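Local coordinates for NADPH-dependent nitro/flavin reductase (Bacillus subtilis, PDB 3N2S), which uses NADPH to reduce flavin mononucleotide, and also reduces nitroaromatic compounds, quinones and azo dyes, working as a homodimer, at residues 38-43 and 111-116. Residues are numbered along the deposited sequence; the frame is centred on the assembly and turned at random.
With FMN (flavin mononucleotide), chain G.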
loop_
_atom_site.group_PDB
_atom_site.type_symbol
_atom_site.label_atom_id
_atom_site.label_comp_id
_atom_site.label_asym_id
_atom_site.label_seq_id
_atom_site.Cartn_x
_atom_site.Cartn_y
_atom_site.Cartn_z
ATOM N N SER A 38 -10.214 0.103 -0.301
ATOM C CA SER A 38 -10.515 0.922 0.880
ATOM C C SER A 38 -9.626 2.171 0.814
ATOM O O SER A 38 -8.551 2.155 0.193
ATOM C CB SER A 38 -10.170 0.159 2.158
ATOM O OG SER A 38 -11.005 -0.977 2.309
ATOM N N THR A 39 -10.083 3.240 1.452
ATOM C CA THR A 39 -9.401 4.528 1.463
ATOM C C THR A 39 -9.628 5.226 2.812
ATOM O O THR A 39 -10.774 5.354 3.245
ATOM C CB THR A 39 -9.834 5.382 0.250
ATOM O OG1 THR A 39 -9.437 6.724 0.499
ATOM C CG2 THR A 39 -11.365 5.354 0.014
ATOM N N SER A 40 -8.540 5.641 3.485
ATOM C CA SER A 40 -8.598 6.311 4.808
ATOM C C SER A 40 -9.501 7.533 4.747
ATOM O O SER A 40 -9.295 8.396 3.898
ATOM C CB SER A 40 -7.214 6.778 5.244
ATOM O OG SER A 40 -6.295 5.713 5.387
ATOM N N SER A 41 -10.533 7.568 5.618
ATOM C CA SER A 41 -11.518 8.645 5.719
ATOM C C SER A 41 -12.125 9.062 4.378
ATOM O O SER A 41 -12.444 10.243 4.208
ATOM C CB SER A 41 -10.936 9.841 6.460
ATOM O OG SER A 41 -10.596 9.453 7.782
ATOM N N TYR A 42 -12.206 8.114 3.407
ATOM C CA TYR A 42 -12.814 8.310 2.074
ATOM C C TYR A 42 -12.041 9.351 1.232
ATOM O O TYR A 42 -12.554 9.819 0.206
ATOM C CB TYR A 42 -14.267 8.801 2.320
ATOM C CG TYR A 42 -15.322 8.565 1.269
ATOM C CD1 TYR A 42 -15.104 7.678 0.215
ATOM C CD2 TYR A 42 -16.574 9.170 1.367
ATOM C CE1 TYR A 42 -16.101 7.419 -0.727
ATOM C CE2 TYR A 42 -17.575 8.921 0.434
ATOM C CZ TYR A 42 -17.333 8.057 -0.617
ATOM O OH TYR A 42 -18.357 7.787 -1.491
ATOM N N VAL A 43 -10.813 9.705 1.652
ATOM C CA VAL A 43 -10.009 10.750 0.991
ATOM C C VAL A 43 -9.531 10.447 -0.413
ATOM O O VAL A 43 -9.308 11.394 -1.183
ATOM C CB VAL A 43 -8.903 11.384 1.885
ATOM C CG1 VAL A 43 -9.457 11.769 3.254
ATOM C CG2 VAL A 43 -7.713 10.437 2.052
ATOM N N LEU A 111 0.330 7.519 0.814
ATOM C CA LEU A 111 1.143 6.384 0.369
ATOM C C LEU A 111 0.364 5.073 0.482
ATOM O O LEU A 111 0.373 4.272 -0.452
ATOM C CB LEU A 111 2.444 6.284 1.179
ATOM C CG LEU A 111 3.700 6.848 0.495
ATOM C CD1 LEU A 111 3.576 8.352 0.289
ATOM C CD2 LEU A 111 4.928 6.555 1.321
ATOM N N ILE A 112 -0.309 4.862 1.625
ATOM C CA ILE A 112 -1.113 3.654 1.859
ATOM C C ILE A 112 -2.288 3.606 0.863
ATOM O O ILE A 112 -2.515 2.572 0.251
ATOM C CB ILE A 112 -1.547 3.534 3.346
ATOM C CG1 ILE A 112 -0.284 3.297 4.245
ATOM C CG2 ILE A 112 -2.598 2.408 3.524
ATOM C CD1 ILE A 112 -0.500 3.608 5.750
ATOM N N ASP A 113 -3.007 4.725 0.684
ATOM C CA ASP A 113 -4.140 4.766 -0.258
ATOM C C ASP A 113 -3.698 4.361 -1.671
ATOM O O ASP A 113 -4.356 3.546 -2.302
ATOM C CB ASP A 113 -4.770 6.168 -0.286
ATOM C CG ASP A 113 -6.043 6.326 0.540
ATOM O OD1 ASP A 113 -6.236 5.545 1.507
ATOM O OD2 ASP A 113 -6.839 7.234 0.224
ATOM N N ALA A 114 -2.594 4.940 -2.171
ATOM C CA ALA A 114 -2.063 4.637 -3.507
ATOM C C ALA A 114 -1.638 3.184 -3.622
ATOM O O ALA A 114 -1.889 2.560 -4.655
ATOM C CB ALA A 114 -0.880 5.550 -3.830
ATOM N N ALA A 115 -0.967 2.645 -2.575
ATOM C CA ALA A 115 -0.502 1.242 -2.601
ATOM C C ALA A 115 -1.685 0.254 -2.611
ATOM O O ALA A 115 -1.646 -0.711 -3.378
ATOM C CB ALA A 115 0.416 0.962 -1.417
ATOM N N LEU A 116 -2.746 0.507 -1.812
ATOM C CA LEU A 116 -3.916 -0.402 -1.824
ATOM C C LEU A 116 -4.557 -0.406 -3.208
ATOM O O LEU A 116 -4.909 -1.475 -3.714
ATOM C CB LEU A 116 -4.974 -0.020 -0.761
ATOM C CG LEU A 116 -4.538 0.102 0.700
ATOM C CD1 LEU A 116 -5.732 0.447 1.594
ATOM C CD2 LEU A 116 -3.828 -1.123 1.206
HETATM N N1 FMN G . -12.761 2.706 8.858
HETATM C C2 FMN G . -13.078 2.725 10.192
HETATM O O2 FMN G . -14.241 2.554 10.571
HETATM N N3 FMN G . -12.116 2.988 11.107
HETATM C C4 FMN G . -10.795 3.181 10.895
HETATM O O4 FMN G . -9.998 3.394 11.762
HETATM C C4A FMN G . -10.396 3.109 9.470
HETATM N N5 FMN G . -9.120 3.224 9.133
HETATM C C5A FMN G . -8.786 3.022 7.776
HETATM C C6 FMN G . -7.394 3.029 7.462
HETATM C C7 FMN G . -6.967 2.739 6.164
HETATM C C7M FMN G . -5.489 2.688 5.874
HETATM C C8 FMN G . -7.962 2.517 5.102
HETATM C C8M FMN G . -7.564 2.246 3.731
HETATM C C9 FMN G . -9.342 2.546 5.421
HETATM C C9A FMN G . -9.777 2.802 6.753
HETATM N N10 FMN G . -11.132 2.736 7.148
HETATM C C10 FMN G . -11.506 2.843 8.468
HETATM C "C1'" FMN G . -12.181 2.452 6.152
HETATM C "C2'" FMN G . -12.457 3.690 5.306
HETATM O "O2'" FMN G . -13.221 4.572 6.119
HETATM C "C3'" FMN G . -13.292 3.234 4.111
HETATM O "O3'" FMN G . -12.473 2.387 3.295
HETATM C "C4'" FMN G . -13.842 4.445 3.277
HETATM O "O4'" FMN G . -14.866 5.127 4.030
HETATM C "C5'" FMN G . -14.478 3.956 1.934
HETATM O "O5'" FMN G . -15.543 3.079 2.282
HETATM P P FMN G . -15.599 1.594 1.688
HETATM O O1P FMN G . -16.776 0.960 2.449
HETATM O O2P FMN G . -14.352 0.804 2.203
HETATM O O3P FMN G . -15.642 1.554 0.171
HETATM O O HOH W 1 -7.095 3.457 -1.668
HETATM O O HOH W 2 -4.579 5.372 3.444
#
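T39 holds OG1 anti to its backbone N, and D113, with chi1 at an unusual -100°, swings its carboxylate off helix 104-127 toward that hydroxyl. The two side chains cross obliquely. T39 OG1 donates to D113 OD2 at 2.7 Å, arriving from above the carboxylate plane, 32° out of it. The other oxygen, D113 OD1, takes the backbone N-H of S40 on its syn lone pair at 3.0 Å, with an N-H...O angle of 155°. One carboxylate thus grips consecutive residues of the loop between helix 24-35 and strand 46-51, and OD2 also accepts from the backbone N of A45. A water donates to D113 OD1 and accepts from S40 OG, while a second sits within hydrogen-bonding distance of S38 O and D113 O, so two waters also lie between loop and helix. V43 CG2 packs against D113 OD2 at 3.8 Å, the two side chains crossing at about a right angle.

The flavin lies against this junction: T39 N donates to FMN O3' at 3.1 Å. L116 CD1 meets FMN C8M at 3.3 Å, and S40 OG touches FMN C7. As in the nitroreductase family, the site lies at the dimer interface, this loop and helix forming one wall and the second subunit, R15 and R175 included, another. An alanine at D113 would remove both carboxylate acceptors and would probably loosen T39 and S40 against the helix, disturbing the flavin's seat. With three protein donors and a water converging on it in a buried setting, the D113 carboxylate is probably ionised, a second-shell group positioning first-shell T39 and S40 for FMN.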